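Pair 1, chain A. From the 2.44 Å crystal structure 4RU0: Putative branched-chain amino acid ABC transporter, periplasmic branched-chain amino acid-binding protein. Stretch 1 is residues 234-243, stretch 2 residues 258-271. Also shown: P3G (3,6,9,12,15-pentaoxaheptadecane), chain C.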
# COMPACT_ATOMS: atom_id res chain seq x y z
N ASN A 234 30.15 5.68 -0.99
CA ASN A 234 29.51 6.97 -1.25
C ASN A 234 28.52 6.95 -2.43
O ASN A 234 28.74 7.62 -3.44
CB ASN A 234 30.57 8.05 -1.48
CG ASN A 234 29.98 9.45 -1.58
OD1 ASN A 234 30.48 10.30 -2.34
ND2 ASN A 234 28.91 9.70 -0.84
N PRO A 235 27.44 6.17 -2.30
CA PRO A 235 26.45 6.12 -3.38
C PRO A 235 25.71 7.45 -3.50
O PRO A 235 25.68 8.21 -2.54
CB PRO A 235 25.50 5.00 -2.94
CG PRO A 235 25.55 5.07 -1.45
CD PRO A 235 26.99 5.40 -1.13
N ASP A 236 25.13 7.70 -4.67
CA ASP A 236 24.40 8.94 -4.92
C ASP A 236 23.05 8.93 -4.21
O ASP A 236 22.56 9.97 -3.79
CB ASP A 236 24.19 9.16 -6.42
CG ASP A 236 25.51 9.16 -7.19
OD1 ASP A 236 25.92 8.08 -7.68
OD2 ASP A 236 26.13 10.23 -7.30
N TRP A 237 22.47 7.74 -4.06
CA TRP A 237 21.18 7.59 -3.39
C TRP A 237 21.12 6.32 -2.54
O TRP A 237 21.74 5.31 -2.87
CB TRP A 237 20.04 7.58 -4.41
CG TRP A 237 19.92 8.85 -5.18
CD1 TRP A 237 20.54 9.15 -6.36
CD2 TRP A 237 19.15 10.00 -4.83
NE1 TRP A 237 20.20 10.42 -6.76
CE2 TRP A 237 19.35 10.96 -5.84
CE3 TRP A 237 18.31 10.32 -3.75
CZ2 TRP A 237 18.73 12.22 -5.82
CZ3 TRP A 237 17.69 11.57 -3.73
CH2 TRP A 237 17.91 12.50 -4.75
N VAL A 238 20.36 6.38 -1.45
CA VAL A 238 20.03 5.18 -0.70
C VAL A 238 18.53 4.91 -0.72
O VAL A 238 17.72 5.76 -0.32
CB VAL A 238 20.51 5.26 0.77
CG1 VAL A 238 19.98 4.06 1.56
CG2 VAL A 238 22.03 5.29 0.83
N PHE A 239 18.17 3.75 -1.24
CA PHE A 239 16.80 3.25 -1.22
C PHE A 239 16.62 2.50 0.10
O PHE A 239 17.14 1.39 0.28
CB PHE A 239 16.56 2.33 -2.43
CG PHE A 239 15.12 1.96 -2.65
CD1 PHE A 239 14.09 2.61 -1.98
CD2 PHE A 239 14.79 0.95 -3.55
CE1 PHE A 239 12.76 2.26 -2.20
CE2 PHE A 239 13.47 0.60 -3.77
CZ PHE A 239 12.44 1.26 -3.10
N LEU A 240 15.90 3.10 1.04
CA LEU A 240 15.81 2.55 2.39
C LEU A 240 14.59 1.65 2.53
O LEU A 240 13.46 2.13 2.64
CB LEU A 240 15.76 3.66 3.43
CG LEU A 240 15.80 3.17 4.87
CD1 LEU A 240 17.11 2.46 5.13
CD2 LEU A 240 15.59 4.32 5.85
N ARG A 241 14.83 0.35 2.64
CA ARG A 241 13.75 -0.61 2.69
C ARG A 241 13.90 -1.39 3.96
O ARG A 241 14.04 -2.58 3.99
CB ARG A 241 13.80 -1.52 1.47
CG ARG A 241 13.76 -0.79 0.15
CD ARG A 241 13.28 -1.66 -0.99
NE ARG A 241 11.89 -1.96 -0.78
CZ ARG A 241 11.40 -3.16 -0.57
NH1 ARG A 241 10.11 -3.29 -0.35
NH2 ARG A 241 12.17 -4.21 -0.58
N THR A 242 13.86 -0.65 5.04
CA THR A 242 13.83 -1.19 6.39
C THR A 242 12.38 -1.21 6.87
O THR A 242 11.47 -0.78 6.16
CB THR A 242 14.68 -0.34 7.35
OG1 THR A 242 14.33 1.04 7.20
CG2 THR A 242 16.16 -0.53 7.06
N TRP A 243 12.17 -1.71 8.08
CA TRP A 243 10.84 -1.77 8.66
C TRP A 243 10.94 -1.77 10.18
O TRP A 243 11.87 -2.35 10.75
CB TRP A 243 10.10 -3.01 8.16
CG TRP A 243 8.87 -3.32 8.94
CD1 TRP A 243 7.65 -2.71 8.84
CD2 TRP A 243 8.74 -4.32 9.96
NE1 TRP A 243 6.77 -3.27 9.74
CE2 TRP A 243 7.42 -4.26 10.44
CE3 TRP A 243 9.62 -5.25 10.51
CZ2 TRP A 243 6.95 -5.11 11.44
CZ3 TRP A 243 9.16 -6.10 11.51
CH2 TRP A 243 7.83 -6.02 11.97
N GLY A 258 27.76 10.45 8.59
CA GLY A 258 27.86 11.63 7.75
C GLY A 258 27.23 11.52 6.38
O GLY A 258 27.49 12.36 5.51
N PHE A 259 26.42 10.49 6.16
CA PHE A 259 25.73 10.38 4.87
C PHE A 259 24.53 11.32 4.86
O PHE A 259 23.79 11.41 5.83
CB PHE A 259 25.29 8.94 4.60
CG PHE A 259 24.80 8.73 3.19
CD1 PHE A 259 25.70 8.51 2.16
CD2 PHE A 259 23.44 8.78 2.90
CE1 PHE A 259 25.26 8.34 0.86
CE2 PHE A 259 22.99 8.61 1.60
CZ PHE A 259 23.90 8.39 0.58
N PRO A 260 24.36 12.07 3.76
CA PRO A 260 23.30 13.10 3.70
C PRO A 260 21.91 12.48 3.63
O PRO A 260 21.58 11.72 2.73
CB PRO A 260 23.63 13.88 2.42
CG PRO A 260 24.51 12.99 1.61
CD PRO A 260 25.23 12.09 2.57
N VAL A 261 21.10 12.83 4.62
CA VAL A 261 19.82 12.18 4.84
C VAL A 261 18.82 12.48 3.73
O VAL A 261 17.89 11.70 3.48
CB VAL A 261 19.25 12.61 6.22
CG1 VAL A 261 17.86 12.06 6.45
CG2 VAL A 261 20.20 12.15 7.32
N ASP A 262 19.00 13.60 3.03
CA ASP A 262 18.09 13.93 1.94
C ASP A 262 18.51 13.24 0.64
O ASP A 262 17.96 13.51 -0.43
CB ASP A 262 18.00 15.45 1.75
CG ASP A 262 19.31 16.07 1.31
OD1 ASP A 262 20.37 15.47 1.56
OD2 ASP A 262 19.26 17.16 0.72
N HIS A 263 19.48 12.34 0.74
CA HIS A 263 19.82 11.44 -0.36
C HIS A 263 19.28 10.06 -0.05
O HIS A 263 19.59 9.09 -0.75
CB HIS A 263 21.33 11.36 -0.60
CG HIS A 263 21.94 12.65 -1.06
ND1 HIS A 263 23.24 12.72 -1.53
CD2 HIS A 263 21.44 13.91 -1.13
CE1 HIS A 263 23.51 13.97 -1.87
NE2 HIS A 263 22.44 14.71 -1.63
N ILE A 264 18.48 9.96 1.01
CA ILE A 264 17.87 8.70 1.42
C ILE A 264 16.39 8.70 1.08
O ILE A 264 15.66 9.61 1.47
CB ILE A 264 18.04 8.42 2.93
CG1 ILE A 264 19.50 8.58 3.36
CG2 ILE A 264 17.52 7.03 3.28
CD1 ILE A 264 19.75 8.21 4.80
N ILE A 265 15.93 7.68 0.35
CA ILE A 265 14.52 7.59 0.00
C ILE A 265 13.91 6.32 0.57
O ILE A 265 14.29 5.21 0.21
CB ILE A 265 14.29 7.60 -1.52
CG1 ILE A 265 14.98 8.82 -2.15
CG2 ILE A 265 12.81 7.62 -1.82
CD1 ILE A 265 14.90 8.85 -3.66
N GLY A 266 12.95 6.50 1.47
CA GLY A 266 12.34 5.37 2.13
C GLY A 266 11.27 4.67 1.31
O GLY A 266 10.57 5.29 0.50
N ASP A 267 11.16 3.36 1.54
CA ASP A 267 10.03 2.55 1.09
C ASP A 267 8.72 3.16 1.58
O ASP A 267 8.71 3.96 2.52
CB ASP A 267 10.19 1.13 1.63
CG ASP A 267 9.28 0.14 0.95
OD1 ASP A 267 8.12 0.00 1.38
OD2 ASP A 267 9.74 -0.50 -0.02
N ILE A 268 7.61 2.78 0.97
CA ILE A 268 6.32 3.30 1.42
C ILE A 268 6.02 2.82 2.84
O ILE A 268 5.29 3.46 3.58
CB ILE A 268 5.17 2.89 0.48
CG1 ILE A 268 4.98 1.38 0.46
CG2 ILE A 268 5.41 3.44 -0.92
CD1 ILE A 268 3.69 0.94 -0.19
N TRP A 269 6.63 1.71 3.24
CA TRP A 269 6.48 1.20 4.59
C TRP A 269 7.57 1.73 5.52
O TRP A 269 7.83 1.18 6.58
CB TRP A 269 6.46 -0.33 4.58
CG TRP A 269 5.34 -0.83 3.75
CD1 TRP A 269 5.42 -1.39 2.52
CD2 TRP A 269 3.94 -0.75 4.07
NE1 TRP A 269 4.16 -1.69 2.05
CE2 TRP A 269 3.24 -1.31 2.99
CE3 TRP A 269 3.23 -0.28 5.17
CZ2 TRP A 269 1.85 -1.40 2.97
CZ3 TRP A 269 1.84 -0.37 5.15
CH2 TRP A 269 1.17 -0.92 4.06
N ALA A 270 8.19 2.83 5.09
CA ALA A 270 9.12 3.56 5.93
C ALA A 270 8.86 5.05 5.77
O ALA A 270 9.77 5.86 5.83
CB ALA A 270 10.57 3.22 5.57
N SER A 271 7.60 5.39 5.54
CA SER A 271 7.23 6.74 5.15
C SER A 271 6.36 7.47 6.17
O SER A 271 5.79 8.51 5.87
CB SER A 271 6.48 6.71 3.81
OG SER A 271 5.30 5.94 3.92
O3 P3G C . -1.19 -1.77 8.25
C7 P3G C . -1.01 -2.50 7.05
C8 P3G C . -0.22 -3.76 7.35
O4 P3G C . 0.44 -4.17 6.16
C9 P3G C . 1.74 -4.68 6.44
C10 P3G C . 2.69 -4.10 5.41
O5 P3G C . 3.73 -5.03 5.18
C11 P3G C . 5.00 -4.41 5.27
C12 P3G C . 6.07 -5.49 5.33
O6 P3G C . 6.92 -5.24 6.43
C13 P3G C . 7.72 -6.36 6.74
C14 P3G C . 7.11 -7.08 7.92
O7 P3G C . 7.68 -8.37 8.02
O HOH W 1 25.48 10.90 -2.00

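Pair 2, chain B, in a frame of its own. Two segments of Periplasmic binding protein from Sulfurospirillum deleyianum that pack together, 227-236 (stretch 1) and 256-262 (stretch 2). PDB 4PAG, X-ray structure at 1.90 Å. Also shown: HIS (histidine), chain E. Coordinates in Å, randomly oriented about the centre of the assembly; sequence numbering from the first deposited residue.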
# COMPACT_ATOMS: atom_id res chain seq x y z
N PRO B 227 -6.26 8.34 -21.86
CA PRO B 227 -5.17 7.55 -21.29
C PRO B 227 -4.78 6.38 -22.20
O PRO B 227 -5.61 5.88 -22.96
CB PRO B 227 -5.75 7.03 -19.97
CG PRO B 227 -7.23 6.95 -20.24
CD PRO B 227 -7.52 8.15 -21.10
N GLU B 228 -3.51 5.98 -22.12
CA GLU B 228 -3.03 4.82 -22.86
C GLU B 228 -3.29 3.54 -22.07
O GLU B 228 -3.55 2.49 -22.66
CB GLU B 228 -1.54 4.97 -23.16
CG GLU B 228 -1.23 6.17 -24.03
CD GLU B 228 0.24 6.52 -24.06
OE1 GLU B 228 0.99 5.86 -24.82
OE2 GLU B 228 0.66 7.45 -23.33
N VAL B 229 -3.20 3.64 -20.75
CA VAL B 229 -3.49 2.53 -19.85
C VAL B 229 -4.46 2.98 -18.76
O VAL B 229 -4.38 4.11 -18.26
CB VAL B 229 -2.20 1.98 -19.20
CG1 VAL B 229 -2.51 0.98 -18.11
CG2 VAL B 229 -1.30 1.32 -20.25
N ILE B 230 -5.38 2.09 -18.39
CA ILE B 230 -6.28 2.34 -17.28
C ILE B 230 -6.05 1.28 -16.20
O ILE B 230 -6.11 0.08 -16.46
CB ILE B 230 -7.75 2.38 -17.71
CG1 ILE B 230 -8.00 3.55 -18.67
CG2 ILE B 230 -8.65 2.48 -16.47
CD1 ILE B 230 -9.34 3.51 -19.38
N ILE B 231 -5.78 1.75 -14.99
CA ILE B 231 -5.63 0.88 -13.83
C ILE B 231 -6.89 1.00 -12.98
O ILE B 231 -7.26 2.11 -12.58
CB ILE B 231 -4.39 1.28 -13.00
CG1 ILE B 231 -3.11 1.20 -13.84
CG2 ILE B 231 -4.26 0.40 -11.76
CD1 ILE B 231 -2.78 -0.17 -14.40
N VAL B 232 -7.52 -0.13 -12.71
CA VAL B 232 -8.85 -0.20 -12.11
C VAL B 232 -8.81 -0.86 -10.72
O VAL B 232 -8.22 -1.93 -10.55
CB VAL B 232 -9.79 -1.03 -13.01
CG1 VAL B 232 -11.15 -1.21 -12.35
CG2 VAL B 232 -9.92 -0.39 -14.40
N GLN B 233 -9.47 -0.25 -9.75
CA GLN B 233 -9.52 -0.79 -8.39
C GLN B 233 -10.72 -1.74 -8.23
O GLN B 233 -10.58 -2.85 -7.71
CB GLN B 233 -9.55 0.38 -7.40
CG GLN B 233 -8.86 0.23 -6.05
CD GLN B 233 -7.63 -0.66 -6.02
OE1 GLN B 233 -7.75 -1.87 -5.94
NE2 GLN B 233 -6.44 -0.07 -5.99
N ASN B 234 -11.89 -1.33 -8.69
CA ASN B 234 -13.12 -2.05 -8.38
C ASN B 234 -13.50 -3.09 -9.45
O ASN B 234 -13.61 -2.76 -10.64
CB ASN B 234 -14.26 -1.06 -8.11
CG ASN B 234 -14.06 -0.28 -6.80
OD1 ASN B 234 -12.96 -0.24 -6.24
ND2 ASN B 234 -15.14 0.33 -6.30
N PRO B 235 -13.69 -4.35 -9.04
CA PRO B 235 -14.01 -5.37 -10.04
C PRO B 235 -15.32 -5.12 -10.79
O PRO B 235 -15.41 -5.52 -11.95
CB PRO B 235 -14.08 -6.67 -9.23
CG PRO B 235 -14.27 -6.24 -7.82
CD PRO B 235 -13.59 -4.91 -7.68
N THR B 236 -16.30 -4.45 -10.17
CA THR B 236 -17.56 -4.14 -10.89
C THR B 236 -17.30 -3.18 -12.05
O THR B 236 -17.87 -3.34 -13.13
CB THR B 236 -18.69 -3.55 -10.00
OG1 THR B 236 -18.39 -2.19 -9.63
CG2 THR B 236 -18.92 -4.38 -8.76
N LYS B 256 -7.44 -3.06 -24.98
CA LYS B 256 -7.54 -3.94 -23.80
C LYS B 256 -6.42 -3.67 -22.79
O LYS B 256 -5.99 -4.57 -22.07
CB LYS B 256 -7.56 -5.41 -24.22
CG LYS B 256 -8.62 -5.73 -25.28
CD LYS B 256 -8.34 -7.07 -25.93
CE LYS B 256 -9.57 -7.65 -26.59
NZ LYS B 256 -10.11 -6.78 -27.67
N LYS B 257 -5.98 -2.42 -22.71
CA LYS B 257 -4.95 -2.01 -21.76
C LYS B 257 -5.63 -1.43 -20.51
O LYS B 257 -5.45 -0.26 -20.15
CB LYS B 257 -3.97 -1.05 -22.42
CG LYS B 257 -3.08 -1.74 -23.44
CD LYS B 257 -2.42 -0.77 -24.41
CE LYS B 257 -1.26 -0.03 -23.79
NZ LYS B 257 -0.03 -0.88 -23.67
N VAL B 258 -6.43 -2.28 -19.88
CA VAL B 258 -7.20 -1.98 -18.68
C VAL B 258 -6.94 -3.13 -17.72
O VAL B 258 -7.16 -4.29 -18.08
CB VAL B 258 -8.71 -1.91 -18.99
CG1 VAL B 258 -9.52 -1.62 -17.74
CG2 VAL B 258 -9.01 -0.89 -20.09
N TYR B 259 -6.45 -2.84 -16.51
CA TYR B 259 -5.98 -3.89 -15.60
C TYR B 259 -6.51 -3.70 -14.19
O TYR B 259 -6.50 -2.59 -13.66
CB TYR B 259 -4.44 -3.95 -15.59
CG TYR B 259 -3.86 -4.06 -16.99
CD1 TYR B 259 -3.88 -5.27 -17.68
CD2 TYR B 259 -3.34 -2.95 -17.64
CE1 TYR B 259 -3.40 -5.36 -18.98
CE2 TYR B 259 -2.83 -3.04 -18.94
CZ TYR B 259 -2.86 -4.26 -19.60
OH TYR B 259 -2.36 -4.36 -20.87
N LEU B 260 -6.98 -4.80 -13.61
CA LEU B 260 -7.56 -4.80 -12.27
C LEU B 260 -6.46 -5.04 -11.24
O LEU B 260 -5.70 -5.99 -11.34
CB LEU B 260 -8.63 -5.89 -12.17
CG LEU B 260 -9.46 -6.02 -10.90
CD1 LEU B 260 -10.30 -4.78 -10.64
CD2 LEU B 260 -10.35 -7.26 -10.99
N VAL B 261 -6.37 -4.17 -10.25
CA VAL B 261 -5.33 -4.28 -9.22
C VAL B 261 -5.56 -5.53 -8.36
O VAL B 261 -6.65 -5.70 -7.83
CB VAL B 261 -5.31 -3.03 -8.31
CG1 VAL B 261 -4.27 -3.17 -7.21
CG2 VAL B 261 -5.02 -1.78 -9.11
N PRO B 262 -4.55 -6.40 -8.22
CA PRO B 262 -4.66 -7.53 -7.30
C PRO B 262 -4.78 -7.13 -5.84
O PRO B 262 -4.25 -6.10 -5.41
CB PRO B 262 -3.35 -8.30 -7.52
CG PRO B 262 -2.90 -7.90 -8.88
CD PRO B 262 -3.31 -6.47 -9.01
N HIS E . -10.46 -10.14 -9.51
CA HIS E . -9.81 -9.60 -8.28
C HIS E . -10.76 -8.67 -7.54
O HIS E . -10.67 -7.44 -7.54
CB HIS E . -8.52 -8.87 -8.63
CG HIS E . -7.62 -9.64 -9.55
ND1 HIS E . -6.75 -9.03 -10.43
CD2 HIS E . -7.46 -10.97 -9.72
CE1 HIS E . -6.09 -9.96 -11.10
NE2 HIS E . -6.50 -11.15 -10.69
OXT HIS E . -11.69 -9.18 -6.92

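Both pairs are built on two short parallel strands joined by the same ladder of backbone hydrogen bonds. In pair 1, strand 237-241 runs beside strand 264-266, with 26° between their directions. In pair 2, strand 229-232 runs beside strand 258-260 at 19°. Superposing 14 central residues gives an RMSD of 0.8 Å.

The ladder has four rungs in each pair. In pair 1, Val A238 N donates to His A263 O (2.9 Å), and Ile A265 N donates to Val A238 O (2.7 Å). Leu A240 N then donates to Ile A265 O (2.8 Å), and Asp A267 N to Leu A240 O (2.8 Å). Pair 2 repeats this at matched positions. Ile B230 N bonds to Lys B257 O (2.9 Å), Tyr B259 N to Ile B230 O (2.9 Å), Val B232 N to Tyr B259 O (2.8 Å), and Val B261 N to Val B232 O (2.9 Å). Alternate residues of the first strand make both bonds, as parallel pairing requires. Their neighbours bring CA close to a carbonyl instead: Phe A239 CA lies 3.5 Å from Ile A265 O, and Ile B231 CA lies 3.6 Å from Tyr B259 O.

One sheet face carries Val A238, Leu A240 and Ile A264, matched by Ile B230, Val B232 and Val B258. The side chains are all aliphatic but differ in size. Leu A240 CB packs on Ile A264 CG2 at 3.8 Å; Val B232 CG2 meets Val B258 CG1 at 3.6 Å. Gly A266 matches Leu B260. A CB on Gly A266 would be crowded by Ala A270 O, 3.1 Å away. Leu B260 fills its position and packs its CD1 on Val B232 CG1 at 4.0 Å. Pair 1 also brings Phe A259 onto Val A238, with CE2 3.5 Å from CG2.

On the other face, the bulk is distributed differently. Phe A239 matches Ile B231, and Ile A265 matches Tyr B259. The ring is thus on the first strand in pair 1 and on the second in pair 2. Ile A265 O lies at the edge of the Phe A239 ring, 3.4 Å from CD1. In pair 2, Val B229 CG1 approaches the edge of the Tyr B259 ring, 4.0 Å from CD2. Trp A237, which matches Val B229, sets its CE3 3.7 Å from Ile A265 CD1.

The end of the ladder shows the clearest chemical difference. Arg A241 and Asp A267 form a salt bridge, with NE 2.7 Å from OD2; NH1 also bonds to this OD2, at 2.8 Å. Asp A267 OD1 accepts a bond from Trp A269 N (2.9 Å), so the carboxylate also ties down its own loop. The matched residues are Gln B233 and Val B261. Here Gln B233 OE1 lies 3.6 Å from Val B261 CB, while Val B261 CG2 packs on Ile B231 CG2 at 3.5 Å. An apolar contact thus accompanies the last rung where pair 1 has a charged pair.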